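Local coordinates for protein benzoylformate Decarboxylase (PDB 4K9Q) that binds thiamine diphosphate and magnesium and probably catalyses the decarboxylation of benzoylformate to benzaldehyde and carbon dioxide, at residues 41-49 against 435-445; 222-233 against 243-252. One frame throughout, in Å; residues are numbered along the deposited sequence.

Contact 1: residues 41-49 against 435-445. With TPP (thiamine diphosphate), chain D.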
loop_
_atom_site.group_PDB
_atom_site.type_symbol
_atom_site.label_atom_id
_atom_site.label_comp_id
_atom_site.label_asym_id
_atom_site.label_seq_id
_atom_site.Cartn_x
_atom_site.Cartn_y
_atom_site.Cartn_z
ATOM N N TYR A 41 -23.675 19.624 -13.826
ATOM C CA TYR A 41 -22.980 19.568 -12.543
ATOM C C TYR A 41 -24.028 19.525 -11.449
ATOM O O TYR A 41 -24.943 20.360 -11.416
ATOM C CB TYR A 41 -22.089 20.792 -12.349
ATOM C CG TYR A 41 -21.258 20.750 -11.084
ATOM C CD1 TYR A 41 -21.768 21.213 -9.877
ATOM C CD2 TYR A 41 -19.964 20.238 -11.095
ATOM C CE1 TYR A 41 -21.016 21.172 -8.724
ATOM C CE2 TYR A 41 -19.198 20.200 -9.942
ATOM C CZ TYR A 41 -19.731 20.672 -8.758
ATOM O OH TYR A 41 -18.985 20.638 -7.602
ATOM N N VAL A 42 -23.884 18.554 -10.558
ATOM C CA VAL A 42 -24.806 18.374 -9.443
ATOM C C VAL A 42 -24.067 18.580 -8.126
ATOM O O VAL A 42 -23.228 17.756 -7.737
ATOM C CB VAL A 42 -25.438 16.962 -9.450
ATOM C CG1 VAL A 42 -26.332 16.761 -8.221
ATOM C CG2 VAL A 42 -26.218 16.726 -10.731
ATOM N N LEU A 43 -24.385 19.672 -7.434
ATOM C CA LEU A 43 -23.752 19.983 -6.158
ATOM C C LEU A 43 -24.339 19.144 -5.046
ATOM O O LEU A 43 -25.568 19.015 -4.940
ATOM C CB LEU A 43 -23.943 21.469 -5.807
ATOM C CG LEU A 43 -23.446 21.888 -4.423
ATOM C CD1 LEU A 43 -21.911 21.818 -4.334
ATOM C CD2 LEU A 43 -23.968 23.289 -4.061
ATOM N N ALA A 44 -23.468 18.573 -4.214
ATOM C CA ALA A 44 -23.907 18.102 -2.902
ATOM C C ALA A 44 -23.016 18.704 -1.811
ATOM O O ALA A 44 -21.871 19.096 -2.070
ATOM C CB ALA A 44 -23.911 16.580 -2.844
ATOM N N LEU A 45 -23.558 18.792 -0.602
ATOM C CA LEU A 45 -22.932 19.557 0.473
ATOM C C LEU A 45 -21.835 18.822 1.221
ATOM O O LEU A 45 -21.096 19.449 1.977
ATOM C CB LEU A 45 -23.983 20.000 1.497
ATOM C CG LEU A 45 -25.093 20.932 0.999
ATOM C CD1 LEU A 45 -26.114 21.096 2.113
ATOM C CD2 LEU A 45 -24.516 22.277 0.568
ATOM N N GLN A 46 -21.753 17.503 1.057
ATOM C CA GLN A 46 -20.721 16.717 1.733
ATOM C C GLN A 46 -20.387 15.520 0.842
ATOM O O GLN A 46 -21.247 15.047 0.095
ATOM C CB GLN A 46 -21.202 16.273 3.122
ATOM C CG GLN A 46 -20.079 15.974 4.116
ATOM C CD GLN A 46 -19.743 14.493 4.209
ATOM O OE1 GLN A 46 -20.300 13.669 3.477
ATOM N NE2 GLN A 46 -18.841 14.148 5.124
ATOM N N GLU A 47 -19.142 15.050 0.897
ATOM C CA GLU A 47 -18.652 14.130 -0.120
ATOM C C GLU A 47 -19.208 12.705 -0.061
ATOM O O GLU A 47 -19.225 12.013 -1.073
ATOM C CB GLU A 47 -17.120 14.142 -0.156
ATOM C CG GLU A 47 -16.540 15.497 -0.559
ATOM C CD GLU A 47 -16.378 16.479 0.602
ATOM O OE1 GLU A 47 -16.872 16.206 1.726
ATOM O OE2 GLU A 47 -15.752 17.541 0.373
ATOM N N ALA A 48 -19.670 12.255 1.103
ATOM C CA ALA A 48 -20.350 10.966 1.147
ATOM C C ALA A 48 -21.588 11.041 0.250
ATOM O O ALA A 48 -21.878 10.105 -0.500
ATOM C CB ALA A 48 -20.733 10.593 2.582
ATOM N N SER A 49 -22.315 12.160 0.319
ATOM C CA SER A 49 -23.502 12.317 -0.523
ATOM C C SER A 49 -23.116 12.416 -2.000
ATOM O O SER A 49 -23.796 11.855 -2.856
ATOM C CB SER A 49 -24.337 13.527 -0.097
ATOM O OG SER A 49 -25.067 13.234 1.092
ATOM N N SER A 435 -25.974 10.859 6.217
ATOM C CA SER A 435 -25.807 11.675 5.023
ATOM C C SER A 435 -27.024 12.563 4.820
ATOM O O SER A 435 -27.492 12.749 3.705
ATOM C CB SER A 435 -25.585 10.795 3.794
ATOM O OG SER A 435 -24.375 10.068 3.918
ATOM N N VAL A 436 -27.521 13.103 5.927
ATOM C CA VAL A 436 -28.715 13.930 5.930
ATOM C C VAL A 436 -28.613 15.089 4.920
ATOM O O VAL A 436 -29.622 15.523 4.350
ATOM C CB VAL A 436 -29.016 14.440 7.371
ATOM C CG1 VAL A 436 -27.967 15.436 7.841
ATOM C CG2 VAL A 436 -30.403 15.014 7.461
ATOM N N GLN A 437 -27.387 15.556 4.663
ATOM C CA GLN A 437 -27.185 16.698 3.768
ATOM C C GLN A 437 -27.660 16.415 2.339
ATOM O O GLN A 437 -27.925 17.348 1.572
ATOM C CB GLN A 437 -25.713 17.136 3.737
ATOM C CG GLN A 437 -25.123 17.412 5.114
ATOM C CD GLN A 437 -24.373 16.218 5.656
ATOM O OE1 GLN A 437 -24.756 15.081 5.401
ATOM N NE2 GLN A 437 -23.300 16.466 6.404
ATOM N N GLY A 438 -27.750 15.133 1.984
ATOM C CA GLY A 438 -28.198 14.732 0.658
ATOM C C GLY A 438 -29.556 15.318 0.291
ATOM O O GLY A 438 -29.847 15.535 -0.883
ATOM N N ILE A 439 -30.394 15.555 1.296
ATOM C CA ILE A 439 -31.720 16.132 1.060
ATOM C C ILE A 439 -31.630 17.425 0.248
ATOM O O ILE A 439 -32.446 17.677 -0.647
ATOM C CB ILE A 439 -32.450 16.413 2.391
ATOM C CG1 ILE A 439 -32.661 15.104 3.160
ATOM C CG2 ILE A 439 -33.790 17.093 2.139
ATOM C CD1 ILE A 439 -33.216 15.316 4.560
ATOM N N TYR A 440 -30.623 18.237 0.553
ATOM C CA TYR A 440 -30.430 19.504 -0.131
ATOM C C TYR A 440 -30.358 19.322 -1.642
ATOM O O TYR A 440 -30.946 20.087 -2.399
ATOM C CB TYR A 440 -29.158 20.181 0.372
ATOM C CG TYR A 440 -28.933 21.562 -0.208
ATOM C CD1 TYR A 440 -29.761 22.630 0.144
ATOM C CD2 TYR A 440 -27.894 21.803 -1.098
ATOM C CE1 TYR A 440 -29.555 23.899 -0.382
ATOM C CE2 TYR A 440 -27.676 23.065 -1.625
ATOM C CZ TYR A 440 -28.509 24.106 -1.267
ATOM O OH TYR A 440 -28.266 25.351 -1.810
ATOM N N THR A 441 -29.625 18.308 -2.086
ATOM C CA THR A 441 -29.473 18.082 -3.520
ATOM C C THR A 441 -30.811 17.685 -4.131
ATOM O O THR A 441 -31.160 18.140 -5.219
ATOM C CB THR A 441 -28.410 17.005 -3.804
ATOM O OG1 THR A 441 -27.157 17.443 -3.267
ATOM C CG2 THR A 441 -28.257 16.798 -5.310
ATOM N N GLY A 442 -31.555 16.842 -3.428
ATOM C CA GLY A 442 -32.899 16.481 -3.855
ATOM C C GLY A 442 -33.761 17.722 -4.058
ATOM O O GLY A 442 -34.425 17.875 -5.073
ATOM N N VAL A 443 -33.762 18.609 -3.075
ATOM C CA VAL A 443 -34.572 19.821 -3.156
ATOM C C VAL A 443 -34.110 20.733 -4.300
ATOM O O VAL A 443 -34.921 21.188 -5.115
ATOM C CB VAL A 443 -34.575 20.576 -1.817
ATOM C CG1 VAL A 443 -35.321 21.882 -1.953
ATOM C CG2 VAL A 443 -35.237 19.708 -0.745
ATOM N N GLN A 444 -32.808 20.983 -4.369
ATOM C CA GLN A 444 -32.265 21.904 -5.360
ATOM C C GLN A 444 -32.438 21.398 -6.790
ATOM O O GLN A 444 -32.648 22.194 -7.710
ATOM C CB GLN A 444 -30.789 22.210 -5.070
ATOM C CG GLN A 444 -30.575 23.040 -3.822
ATOM C CD GLN A 444 -31.193 24.413 -3.936
ATOM O OE1 GLN A 444 -31.064 25.083 -4.962
ATOM N NE2 GLN A 444 -31.885 24.835 -2.892
ATOM N N GLN A 445 -32.352 20.080 -6.974
ATOM C CA GLN A 445 -32.529 19.473 -8.292
ATOM C C GLN A 445 -34.000 19.177 -8.598
ATOM O O GLN A 445 -34.335 18.760 -9.706
ATOM C CB GLN A 445 -31.702 18.186 -8.419
ATOM C CG GLN A 445 -30.199 18.382 -8.262
ATOM C CD GLN A 445 -29.585 19.217 -9.383
ATOM O OE1 GLN A 445 -29.938 19.068 -10.554
ATOM N NE2 GLN A 445 -28.664 20.101 -9.022
HETATM N "N1'" TPP D . -14.600 19.864 1.004
HETATM C "C2'" TPP D . -13.823 19.664 2.135
HETATM C CM2 TPP D . -14.032 18.454 2.996
HETATM N "N3'" TPP D . -12.832 20.563 2.480
HETATM C "C4'" TPP D . -12.615 21.674 1.702
HETATM N "N4'" TPP D . -11.649 22.528 2.032
HETATM C "C5'" TPP D . -13.417 21.903 0.583
HETATM C "C6'" TPP D . -14.403 20.988 0.218
HETATM C "C7'" TPP D . -13.178 23.120 -0.272
HETATM N N3 TPP D . -13.561 24.408 0.291
HETATM C C2 TPP D . -12.678 25.318 0.849
HETATM S S1 TPP D . -13.370 26.678 1.363
HETATM C C5 TPP D . -14.826 26.164 0.884
HETATM C C4 TPP D . -14.826 24.904 0.293
HETATM C CM4 TPP D . -16.037 24.181 -0.242
HETATM C C6 TPP D . -15.971 27.113 1.098
HETATM C C7 TPP D . -16.261 27.465 2.549
HETATM O O7 TPP D . -17.501 28.134 2.518
HETATM P PA TPP D . -18.151 28.765 3.846
HETATM O O1A TPP D . -17.965 27.801 4.983
HETATM O O2A TPP D . -19.597 29.070 3.620
HETATM O O3A TPP D . -17.212 30.026 4.181
HETATM P PB TPP D . -17.106 31.429 3.402
HETATM O O1B TPP D . -15.942 31.307 2.472
HETATM O O2B TPP D . -16.848 32.474 4.464
HETATM O O3B TPP D . -18.349 31.709 2.619
HETATM O O HOH W 1 -27.783 20.329 -6.112
HETATM O O HOH W 2 -26.268 17.832 -0.596
HETATM O O HOH W 3 -23.479 13.588 3.245
#
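T441 and L43 make the one direct hydrogen bond between 41-49 and 435-445: T441 OG1 donates to L43 O over 2.8 Å, in the carbonyl plane and on a lone pair. The hydroxyl is set there because OG1 stands anti to the T441 carbonyl carbon (chi1 -60°). This leaves CG2 to press on V42 CG1 at 3.5 Å, tighter than usual for two methyls. One residue earlier on the helix, the Y440 side chain is crossed at about a right angle by that of L45, whose CG lies 3.6 Å from Y440 CD2, while L43 CD2 lies at the ring edge. Farther along, Q46 CB rests 3.9 Å from Q437 NE2, the two amide planes only 14° apart.

Three waters fill in the polar contacts. One accepts from L45 N and donates to Q437 O and T441 OG1, so the threonine hydroxyl both gives and receives. Another donates to L43 O and accepts from Q445 NE2, giving that carbonyl a second donor. The third sits 2.7 Å from S49 OG and also reaches Q437 OE1.

In the next shell, Q46 caps helix 47-61 by accepting from A48 N at 2.8 Å. The cap fixes the start of the helix just before E47, whose OE2 lies 2.7 Å from N1' of the cofactor, while N77 binds its OE1. Y440 OH and Q437 NE2 turn instead to P480 and Q433 of the second subunit, which also hydrogen-bonds this cofactor.

The C-terminal domain thus braces the strand-to-helix turn of the N-terminal domain through one hydroxyl, ordered water and apolar flanks. The glutamate at N1' is consistent with the one that in this family activates the aminopyrimidine.

Contact 2: residues 222-233 against 243-252; sequences ERLNAPVWAAPF and HPLFQGALTS
The indole of W229 is sandwiched between Q247 and L250: Q247 CB lies over the middle of one face, 3.6 Å from the five-membered-ring centroid in a CH-pi contact, and L250 CD2 covers the rim of the opposite face, 3.4 Å from CE3. A249 C lies at the indole edge. W229 CG stands anti to its carbonyl carbon (chi1 -71°), which lays the ring between the two. An alanine in place of W229 would probably leave Q247 and L250 facing a gap, with the Q247 chain freer to turn. The H243 ring is fixed in its own plane from two sides, since NE2 donates to the anti lone pair of E222 OE2 (2.7 Å, 175° at the hydrogen) and ND1 accepts from L245 N. At the far end, S252 OG meets the edge of the F233 ring, 3.3 Å from CE2.

Between these groups strands 228-230 and 246-249 run parallel. V228 pairs with F246 but A230 with A249, so the outer strand carries an extra residue, a beta bulge at Q247 and G248; the backbone angles of G248 would jam any side chain against the carbonyl of Q247. L245 O takes V228 N (3.0 Å) and Q247 NE2 from opposite faces of its plane, and that amide also donates to P335 O. Beyond the bulge, A230 O accepts from L250 N.

Strand 246-249 is the outermost of the Rossmann-like sheet of the central domain, and the link from strand 228-230 to it contains no helix. Backbone bonds, aliphatic groups on both indole faces and a His-carboxylate bond at the margin together attach this edge.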
loop_
_atom_site.group_PDB
_atom_site.type_symbol
_atom_site.label_atom_id
_atom_site.label_comp_id
_atom_site.label_asym_id
_atom_site.label_seq_id
_atom_site.Cartn_x
_atom_site.Cartn_y
_atom_site.Cartn_z
ATOM N N GLU A 222 -38.122 -21.628 -14.311
ATOM C CA GLU A 222 -39.332 -22.288 -14.789
ATOM C C GLU A 222 -38.980 -23.580 -15.531
ATOM O O GLU A 222 -39.736 -24.552 -15.506
ATOM C CB GLU A 222 -40.154 -21.341 -15.669
ATOM C CG GLU A 222 -40.838 -20.228 -14.867
ATOM C CD GLU A 222 -41.668 -19.279 -15.713
ATOM O OE1 GLU A 222 -41.560 -19.327 -16.953
ATOM O OE2 GLU A 222 -42.424 -18.466 -15.133
ATOM N N ARG A 223 -37.820 -23.586 -16.177
ATOM C CA ARG A 223 -37.320 -24.783 -16.847
ATOM C C ARG A 223 -37.080 -25.908 -15.837
ATOM O O ARG A 223 -37.345 -27.076 -16.118
ATOM C CB ARG A 223 -36.024 -24.458 -17.597
ATOM C CG ARG A 223 -35.484 -25.606 -18.457
ATOM C CD ARG A 223 -36.398 -25.861 -19.638
ATOM N NE ARG A 223 -36.456 -24.718 -20.546
ATOM C CZ ARG A 223 -35.648 -24.561 -21.590
ATOM N NH1 ARG A 223 -34.725 -25.474 -21.846
ATOM N NH2 ARG A 223 -35.761 -23.494 -22.377
ATOM N N LEU A 224 -36.578 -25.553 -14.659
ATOM C CA LEU A 224 -36.293 -26.538 -13.616
ATOM C C LEU A 224 -37.447 -26.764 -12.657
ATOM O O LEU A 224 -37.455 -27.744 -11.911
ATOM C CB LEU A 224 -35.071 -26.111 -12.807
ATOM C CG LEU A 224 -33.732 -26.109 -13.515
ATOM C CD1 LEU A 224 -32.674 -25.515 -12.600
ATOM C CD2 LEU A 224 -33.365 -27.529 -13.926
ATOM N N ASN A 225 -38.419 -25.859 -12.670
ATOM C CA ASN A 225 -39.479 -25.882 -11.671
ATOM C C ASN A 225 -38.895 -26.017 -10.268
ATOM O O ASN A 225 -39.412 -26.764 -9.433
ATOM C CB ASN A 225 -40.468 -27.015 -11.951
ATOM C CG ASN A 225 -41.640 -26.566 -12.799
ATOM O OD1 ASN A 225 -42.240 -25.523 -12.545
ATOM N ND2 ASN A 225 -41.965 -27.347 -13.823
ATOM N N ALA A 226 -37.813 -25.286 -10.016
ATOM C CA ALA A 226 -37.141 -25.336 -8.720
ATOM C C ALA A 226 -37.493 -24.113 -7.877
ATOM O O ALA A 226 -37.771 -23.048 -8.417
ATOM C CB ALA A 226 -35.640 -25.428 -8.912
ATOM N N PRO A 227 -37.486 -24.272 -6.545
ATOM C CA PRO A 227 -37.685 -23.111 -5.676
ATOM C C PRO A 227 -36.548 -22.107 -5.860
ATOM O O PRO A 227 -35.392 -22.502 -6.035
ATOM C CB PRO A 227 -37.637 -23.714 -4.269
ATOM C CG PRO A 227 -36.830 -24.954 -4.418
ATOM C CD PRO A 227 -37.182 -25.492 -5.777
ATOM N N VAL A 228 -36.885 -20.824 -5.812
ATOM C CA VAL A 228 -35.896 -19.766 -5.933
ATOM C C VAL A 228 -35.865 -18.948 -4.647
ATOM O O VAL A 228 -36.900 -18.531 -4.143
ATOM C CB VAL A 228 -36.227 -18.838 -7.115
ATOM C CG1 VAL A 228 -35.281 -17.656 -7.138
ATOM C CG2 VAL A 228 -36.155 -19.621 -8.435
ATOM N N TRP A 229 -34.668 -18.742 -4.110
ATOM C CA TRP A 229 -34.483 -17.851 -2.971
ATOM C C TRP A 229 -33.588 -16.706 -3.392
ATOM O O TRP A 229 -32.696 -16.891 -4.211
ATOM C CB TRP A 229 -33.769 -18.574 -1.838
ATOM C CG TRP A 229 -34.590 -19.617 -1.149
ATOM C CD1 TRP A 229 -34.800 -20.899 -1.562
ATOM C CD2 TRP A 229 -35.285 -19.471 0.092
ATOM N NE1 TRP A 229 -35.595 -21.561 -0.654
ATOM C CE2 TRP A 229 -35.898 -20.709 0.374
ATOM C CE3 TRP A 229 -35.440 -18.415 1.000
ATOM C CZ2 TRP A 229 -36.668 -20.916 1.518
ATOM C CZ3 TRP A 229 -36.204 -18.626 2.140
ATOM C CH2 TRP A 229 -36.807 -19.863 2.385
ATOM N N ALA A 230 -33.792 -15.533 -2.806
ATOM C CA ALA A 230 -32.841 -14.447 -2.986
ATOM C C ALA A 230 -31.666 -14.669 -2.033
ATOM O O ALA A 230 -31.856 -15.040 -0.865
ATOM C CB ALA A 230 -33.506 -13.090 -2.729
ATOM N N ALA A 231 -30.450 -14.465 -2.529
ATOM C CA ALA A 231 -29.265 -14.547 -1.680
ATOM C C ALA A 231 -29.392 -13.586 -0.491
ATOM O O ALA A 231 -30.097 -12.581 -0.587
ATOM C CB ALA A 231 -28.021 -14.228 -2.492
ATOM N N PRO A 232 -28.719 -13.896 0.632
ATOM C CA PRO A 232 -28.766 -12.971 1.776
ATOM C C PRO A 232 -28.231 -11.603 1.382
ATOM O O PRO A 232 -27.247 -11.507 0.635
ATOM C CB PRO A 232 -27.828 -13.625 2.806
ATOM C CG PRO A 232 -26.921 -14.516 1.987
ATOM C CD PRO A 232 -27.792 -15.022 0.862
ATOM N N PHE A 233 -28.877 -10.549 1.874
ATOM C CA PHE A 233 -28.405 -9.195 1.596
ATOM C C PHE A 233 -28.230 -8.907 0.105
ATOM O O PHE A 233 -27.245 -8.295 -0.318
ATOM C CB PHE A 233 -27.127 -8.904 2.382
ATOM C CG PHE A 233 -27.390 -8.613 3.826
ATOM C CD1 PHE A 233 -27.796 -7.353 4.215
ATOM C CD2 PHE A 233 -27.279 -9.609 4.787
ATOM C CE1 PHE A 233 -28.070 -7.076 5.542
ATOM C CE2 PHE A 233 -27.554 -9.333 6.123
ATOM C CZ PHE A 233 -27.954 -8.069 6.492
ATOM N N HIS A 243 -43.700 -14.484 -7.873
ATOM C CA HIS A 243 -43.671 -15.661 -8.738
ATOM C C HIS A 243 -43.886 -16.911 -7.881
ATOM O O HIS A 243 -43.345 -17.015 -6.776
ATOM C CB HIS A 243 -42.329 -15.739 -9.465
ATOM C CG HIS A 243 -42.295 -16.739 -10.578
ATOM N ND1 HIS A 243 -42.180 -18.095 -10.361
ATOM C CD2 HIS A 243 -42.351 -16.577 -11.922
ATOM C CE1 HIS A 243 -42.168 -18.726 -11.523
ATOM N NE2 HIS A 243 -42.268 -17.826 -12.486
ATOM N N PRO A 244 -44.691 -17.867 -8.378
ATOM C CA PRO A 244 -45.000 -19.076 -7.601
ATOM C C PRO A 244 -43.771 -19.838 -7.109
ATOM O O PRO A 244 -43.845 -20.521 -6.087
ATOM C CB PRO A 244 -45.802 -19.937 -8.584
ATOM C CG PRO A 244 -45.600 -19.306 -9.937
ATOM C CD PRO A 244 -45.406 -17.847 -9.663
ATOM N N LEU A 245 -42.654 -19.729 -7.818
ATOM C CA LEU A 245 -41.457 -20.451 -7.418
ATOM C C LEU A 245 -40.674 -19.730 -6.319
ATOM O O LEU A 245 -39.826 -20.335 -5.656
ATOM C CB LEU A 245 -40.557 -20.722 -8.628
ATOM C CG LEU A 245 -41.101 -21.676 -9.694
ATOM C CD1 LEU A 245 -40.098 -21.824 -10.830
ATOM C CD2 LEU A 245 -41.405 -23.032 -9.079
ATOM N N PHE A 246 -40.964 -18.447 -6.112
ATOM C CA PHE A 246 -40.146 -17.653 -5.199
ATOM C C PHE A 246 -40.468 -17.936 -3.742
ATOM O O PHE A 246 -41.628 -17.839 -3.329
ATOM C CB PHE A 246 -40.296 -16.161 -5.463
ATOM C CG PHE A 246 -39.383 -15.328 -4.617
ATOM C CD1 PHE A 246 -38.016 -15.313 -4.869
ATOM C CD2 PHE A 246 -39.879 -14.568 -3.574
ATOM C CE1 PHE A 246 -37.166 -14.550 -4.090
ATOM C CE2 PHE A 246 -39.032 -13.800 -2.793
ATOM C CZ PHE A 246 -37.677 -13.795 -3.049
ATOM N N GLN A 247 -39.442 -18.262 -2.962
ATOM C CA GLN A 247 -39.637 -18.663 -1.571
ATOM C C GLN A 247 -39.432 -17.527 -0.570
ATOM O O GLN A 247 -40.096 -17.478 0.466
ATOM C CB GLN A 247 -38.730 -19.840 -1.230
ATOM C CG GLN A 247 -38.925 -21.030 -2.165
ATOM C CD GLN A 247 -40.334 -21.593 -2.094
ATOM O OE1 GLN A 247 -40.784 -22.035 -1.038
ATOM N NE2 GLN A 247 -41.043 -21.563 -3.218
ATOM N N GLY A 248 -38.513 -16.619 -0.882
ATOM C CA GLY A 248 -38.229 -15.481 -0.019
ATOM C C GLY A 248 -36.740 -15.170 -0.016
ATOM O O GLY A 248 -36.005 -15.676 -0.860
ATOM N N ALA A 249 -36.304 -14.346 0.934
ATOM C CA ALA A 249 -34.905 -13.964 1.071
ATOM C C ALA A 249 -34.260 -14.835 2.131
ATOM O O ALA A 249 -34.835 -15.031 3.206
ATOM C CB ALA A 249 -34.804 -12.502 1.474
ATOM N N LEU A 250 -33.073 -15.361 1.846
ATOM C CA LEU A 250 -32.402 -16.205 2.823
ATOM C C LEU A 250 -31.876 -15.367 3.981
ATOM O O LEU A 250 -31.490 -14.206 3.807
ATOM C CB LEU A 250 -31.252 -16.996 2.181
ATOM C CG LEU A 250 -31.659 -18.125 1.235
ATOM C CD1 LEU A 250 -30.461 -18.574 0.403
ATOM C CD2 LEU A 250 -32.267 -19.282 2.014
ATOM N N THR A 251 -31.880 -15.963 5.168
ATOM C CA THR A 251 -31.292 -15.324 6.328
ATOM C C THR A 251 -29.778 -15.353 6.166
ATOM O O THR A 251 -29.260 -16.032 5.281
ATOM C CB THR A 251 -31.698 -16.046 7.615
ATOM O OG1 THR A 251 -31.253 -17.407 7.552
ATOM C CG2 THR A 251 -33.228 -16.009 7.768
ATOM N N SER A 252 -29.069 -14.636 7.029
ATOM C CA SER A 252 -27.655 -14.366 6.779
ATOM C C SER A 252 -26.674 -14.983 7.785
ATOM O O SER A 252 -25.514 -14.565 7.868
ATOM C CB SER A 252 -27.428 -12.855 6.664
ATOM O OG SER A 252 -27.912 -12.191 7.816
HETATM O O HOH W 4 -30.595 -11.645 4.278
#

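Contact 1 is largely buried and joins residues far apart in sequence, bringing the N-terminal and C-terminal cofactor-binding domains together beside a subunit interface. Contact 2 is local and only partly buried; it lies within the central domain, nested in the loop that contact 1 closes. Their centres are about 37 Å apart on opposite sides of the chain's centre, and they share no secondary-structure element. Contact 1 sets a strand and turn against a helix, relying on side-chain packing and bridging waters. Contact 2 zips two parallel strands with backbone hydrogen bonds, and its side-chain groups mainly secure a sheet edge, though the F233 side chain comes within about 9 Å of a bound thiamine diphosphate.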